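Local coordinates for response regulator (PDB 3EQZ), which belongs to the response regulators and carries a CheY-like receiver domain, the module that takes part in two-component signalling, at residues Val87-Ser90 / Ala91-Leu94; Thr116-Leu119 / Thr120-Asn124. All coordinates share one frame; numbering follows the deposited sequence.

Contact 1 of 2, residues Val87-Ser90 / Ala91-Leu94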
loop_
_atom_site.group_PDB
_atom_site.type_symbol
_atom_site.label_atom_id
_atom_site.label_comp_id
_atom_site.label_asym_id
_atom_site.label_seq_id
_atom_site.Cartn_x
_atom_site.Cartn_y
_atom_site.Cartn_z
ATOM N N VAL B 87 -4.758 6.178 1.082
ATOM C CA VAL B 87 -5.366 6.385 2.412
ATOM C C VAL B 87 -6.645 5.550 2.600
ATOM O O VAL B 87 -6.824 4.880 3.607
ATOM C CB VAL B 87 -5.631 7.872 2.755
ATOM C CG1 VAL B 87 -6.314 8.017 4.107
ATOM C CG2 VAL B 87 -4.344 8.692 2.773
ATOM N N LEU B 88 -7.512 5.531 1.587
ATOM C CA LEU B 88 -8.741 4.775 1.698
ATOM C C LEU B 88 -8.445 3.280 1.706
ATOM O O LEU B 88 -9.050 2.520 2.478
ATOM C CB LEU B 88 -9.644 5.146 0.529
ATOM C CG LEU B 88 -11.095 4.668 0.597
ATOM C CD1 LEU B 88 -11.855 5.038 1.922
ATOM C CD2 LEU B 88 -11.815 5.218 -0.643
ATOM N N HIS B 89 -7.525 2.836 0.834
ATOM C CA HIS B 89 -7.128 1.440 0.813
ATOM C C HIS B 89 -6.468 1.003 2.140
ATOM O O HIS B 89 -6.653 -0.112 2.595
ATOM C CB HIS B 89 -6.200 1.168 -0.393
ATOM C CG HIS B 89 -5.595 -0.191 -0.387
ATOM N ND1 HIS B 89 -4.365 -0.455 0.185
ATOM C CD2 HIS B 89 -6.059 -1.378 -0.852
ATOM C CE1 HIS B 89 -4.092 -1.747 0.072
ATOM N NE2 HIS B 89 -5.110 -2.330 -0.548
ATOM N N SER B 90 -5.691 1.888 2.761
ATOM C CA SER B 90 -5.095 1.612 4.079
ATOM C C SER B 90 -6.133 1.349 5.190
ATOM O O SER B 90 -6.008 0.390 5.956
ATOM C CB SER B 90 -4.177 2.758 4.492
ATOM O OG SER B 90 -3.065 2.766 3.612
ATOM N N ALA B 91 -7.144 2.202 5.252
ATOM C CA ALA B 91 -8.241 2.083 6.222
ATOM C C ALA B 91 -9.001 0.816 5.956
ATOM O O ALA B 91 -9.375 0.075 6.898
ATOM C CB ALA B 91 -9.201 3.287 6.084
ATOM N N GLU B 92 -9.267 0.535 4.679
ATOM C CA GLU B 92 -9.965 -0.689 4.383
ATOM C C GLU B 92 -9.130 -1.903 4.837
ATOM O O GLU B 92 -9.652 -2.849 5.463
ATOM C CB GLU B 92 -10.240 -0.780 2.876
ATOM C CG GLU B 92 -10.880 -2.054 2.424
ATOM C CD GLU B 92 -11.038 -2.077 0.875
ATOM O OE1 GLU B 92 -10.347 -1.294 0.176
ATOM O OE2 GLU B 92 -11.886 -2.833 0.377
ATOM N N THR B 93 -7.833 -1.886 4.526
ATOM C CA THR B 93 -6.959 -3.013 4.908
ATOM C C THR B 93 -6.896 -3.171 6.419
ATOM O O THR B 93 -6.942 -4.296 6.967
ATOM C CB THR B 93 -5.523 -2.776 4.383
ATOM O OG1 THR B 93 -5.573 -2.657 2.948
ATOM C CG2 THR B 93 -4.554 -3.944 4.802
ATOM N N LEU B 94 -6.733 -2.037 7.109
ATOM C CA LEU B 94 -6.720 -2.085 8.585
ATOM C C LEU B 94 -8.022 -2.682 9.092
ATOM O O LEU B 94 -8.016 -3.594 9.898
ATOM C CB LEU B 94 -6.526 -0.683 9.134
ATOM C CG LEU B 94 -6.410 -0.490 10.648
ATOM C CD1 LEU B 94 -5.271 -1.358 11.308
ATOM C CD2 LEU B 94 -6.236 0.982 11.027
#
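Val87-Ser90 hands on to Ala91-Leu94 within the first turns of helix 87-97, where four i to i+4 backbone bonds run in succession, from Ala91 N to Val87 O (3.2 Å) through to Leu94 N to Ser90 O (2.8 Å). The carbonyl of His89 carries more than its share: Thr93 N reaches His89 O at 2.9 Å, and Thr93 OG1 donates to the same His89 O at 2.8 Å, the two donors coming from opposite faces of the carbonyl plane. What turns the hydroxyl back to the preceding turn is the Thr93 rotamer, OG1 opposite the carbonyl carbon (chi1 -59°). The oxygen then also sits over one face of the His89 imidazole, 3.3 Å above the plane and displaced toward the rim, nearest to CE1 (His89 CE1 to Thr93 OG1, 3.4 Å). One oxygen thus meets both the backbone and the ring of His89. Glu92, its chain extended, brings OE1 obliquely to 4.4 Å from His89 CD2, yet Glu92 OE1 stays 5.4 Å from His89 NE2. Ser90 does as Thr93 does, one turn earlier, its OG hydrogen-bonded to Gly86 O. One side of the helix meets a second subunit, with Leu94 against Leu94 of that chain, and His89 stacks its ring on His89 of a third subunit. Helix 87-97 links strands 76-81 and 101-107 in a beta-alpha-beta crossover and packs on both: Leu88 and Ala91 lie on Leu79 of strand 76-81, while Leu88 and Glu92 touch Thr105 of strand 101-107.

Contact 2 of 2, residues Thr116-Leu119 / Thr120-Asn124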
loop_
_atom_site.group_PDB
_atom_site.type_symbol
_atom_site.label_atom_id
_atom_site.label_comp_id
_atom_site.label_asym_id
_atom_site.label_seq_id
_atom_site.Cartn_x
_atom_site.Cartn_y
_atom_site.Cartn_z
ATOM N N THR B 116 -25.671 5.540 -5.381
ATOM C CA THR B 116 -27.122 5.251 -5.497
ATOM C C THR B 116 -27.342 3.846 -6.056
ATOM O O THR B 116 -28.131 3.041 -5.526
ATOM C CB THR B 116 -27.783 6.287 -6.424
ATOM O OG1 THR B 116 -27.632 7.578 -5.832
ATOM C CG2 THR B 116 -29.297 5.977 -6.575
ATOM N N CYS B 117 -26.579 3.551 -7.103
ATOM C CA CYS B 117 -26.601 2.239 -7.718
ATOM C C CYS B 117 -26.195 1.101 -6.722
ATOM O O CYS B 117 -26.923 0.094 -6.544
ATOM C CB CYS B 117 -25.695 2.277 -8.945
ATOM S SG CYS B 117 -25.803 0.786 -9.917
ATOM N N PHE B 118 -25.083 1.294 -6.005
ATOM C CA PHE B 118 -24.678 0.332 -4.983
ATOM C C PHE B 118 -25.715 0.117 -3.853
ATOM O O PHE B 118 -26.030 -1.017 -3.471
ATOM C CB PHE B 118 -23.310 0.701 -4.382
ATOM C CG PHE B 118 -22.877 -0.251 -3.296
ATOM C CD1 PHE B 118 -22.551 -1.570 -3.599
ATOM C CD2 PHE B 118 -22.832 0.156 -1.974
ATOM C CE1 PHE B 118 -22.187 -2.473 -2.586
ATOM C CE2 PHE B 118 -22.467 -0.724 -0.969
ATOM C CZ PHE B 118 -22.121 -2.033 -1.273
ATOM N N LEU B 119 -26.214 1.203 -3.267
ATOM C CA LEU B 119 -27.198 1.038 -2.193
ATOM C C LEU B 119 -28.490 0.388 -2.724
ATOM O O LEU B 119 -29.132 -0.393 -2.039
ATOM C CB LEU B 119 -27.512 2.377 -1.557
ATOM C CG LEU B 119 -26.340 3.073 -0.803
ATOM C CD1 LEU B 119 -26.740 4.449 -0.340
ATOM C CD2 LEU B 119 -25.915 2.224 0.383
ATOM N N THR B 120 -28.882 0.718 -3.940
ATOM C CA THR B 120 -29.993 0.007 -4.563
ATOM C C THR B 120 -29.742 -1.503 -4.623
ATOM O O THR B 120 -30.578 -2.279 -4.135
ATOM C CB THR B 120 -30.329 0.609 -5.932
ATOM O OG1 THR B 120 -30.641 1.995 -5.740
ATOM C CG2 THR B 120 -31.538 -0.106 -6.628
ATOM N N SER B 121 -28.601 -1.955 -5.158
ATOM C CA SER B 121 -28.396 -3.419 -5.156
ATOM C C SER B 121 -28.329 -3.984 -3.720
ATOM O O SER B 121 -28.783 -5.115 -3.453
ATOM C CB SER B 121 -27.145 -3.833 -5.936
ATOM O OG SER B 121 -25.979 -3.373 -5.264
ATOM N N LEU B 122 -27.773 -3.198 -2.798
ATOM C CA LEU B 122 -27.605 -3.648 -1.418
ATOM C C LEU B 122 -28.980 -3.923 -0.806
ATOM O O LEU B 122 -29.208 -4.964 -0.154
ATOM C CB LEU B 122 -26.786 -2.626 -0.601
ATOM C CG LEU B 122 -26.437 -3.014 0.841
ATOM C CD1 LEU B 122 -25.688 -4.329 0.879
ATOM C CD2 LEU B 122 -25.632 -1.898 1.595
ATOM N N SER B 123 -29.900 -2.999 -1.066
ATOM C CA SER B 123 -31.281 -3.103 -0.631
ATOM C C SER B 123 -31.972 -4.332 -1.227
ATOM O O SER B 123 -32.621 -5.079 -0.534
ATOM C CB SER B 123 -32.021 -1.879 -1.111
ATOM O OG SER B 123 -33.308 -1.811 -0.571
ATOM N N ASN B 124 -31.833 -4.510 -2.531
ATOM C CA ASN B 124 -32.446 -5.625 -3.227
ATOM C C ASN B 124 -31.908 -6.997 -2.786
ATOM O O ASN B 124 -32.593 -8.005 -2.926
ATOM C CB ASN B 124 -32.246 -5.459 -4.741
ATOM C CG ASN B 124 -32.993 -4.262 -5.290
ATOM O OD1 ASN B 124 -33.903 -3.750 -4.651
ATOM N ND2 ASN B 124 -32.606 -3.807 -6.477
#
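The C-terminal helix of the receiver fold, 112-124, holds this contact, in which hydroxyls of Thr120 and Ser121 turn back on carbonyls of the preceding turn. Thr120 OG1 donates to Thr116 O at 2.7 Å from above the carbonyl plane, while Thr120 N bonds the same Thr116 O at 2.9 Å from the opposite face. One residue on, Ser121 OG donates to Phe118 O at 3.0 Å, a span of three residues, and Leu122 N supplies the regular helical bond to Phe118 O at 2.9 Å. Ser121 can do this because its OG stands between the backbone N and the carbonyl carbon (chi1 67°); OG comes in from the side of the carbonyl, at a C=O...OG angle of 123°, whereas Leu122 N lies closer to the line of the C=O bond (157°). On the apolar side, Leu122 CD2 loosely contacts Phe118 CE2 (4.2 Å) and Leu119 CD2 (4.3 Å). Phe118 and Leu122 rest on Ile103 of strand 101-107, Leu119 packs on Val23 of helix 13-23, and Cys117 meets Cys117 of a third subunit. The Thr116 and Phe118 carbonyls therefore each accept two bonds, and the Thr120 and Ser121 hydroxyls each give their proton to the helix's own backbone.

Overall arrangement
Contact 1 and contact 2 come in series along the chain, on its last two helices, with strand 101-107 between them in sequence. Their centres lie 23 Å apart and their nearest atoms about 10 Å, so they do not touch. The strand is their common neighbour: both helices pack on it, and it is an outermost strand of the parallel sheet within this chain. In the receiver fold these two helices cover opposite faces of the sheet, in keeping with the separation here. Both contacts also meet the third subunit of the four-chain assembly, and contact 1 packs against the second subunit as well.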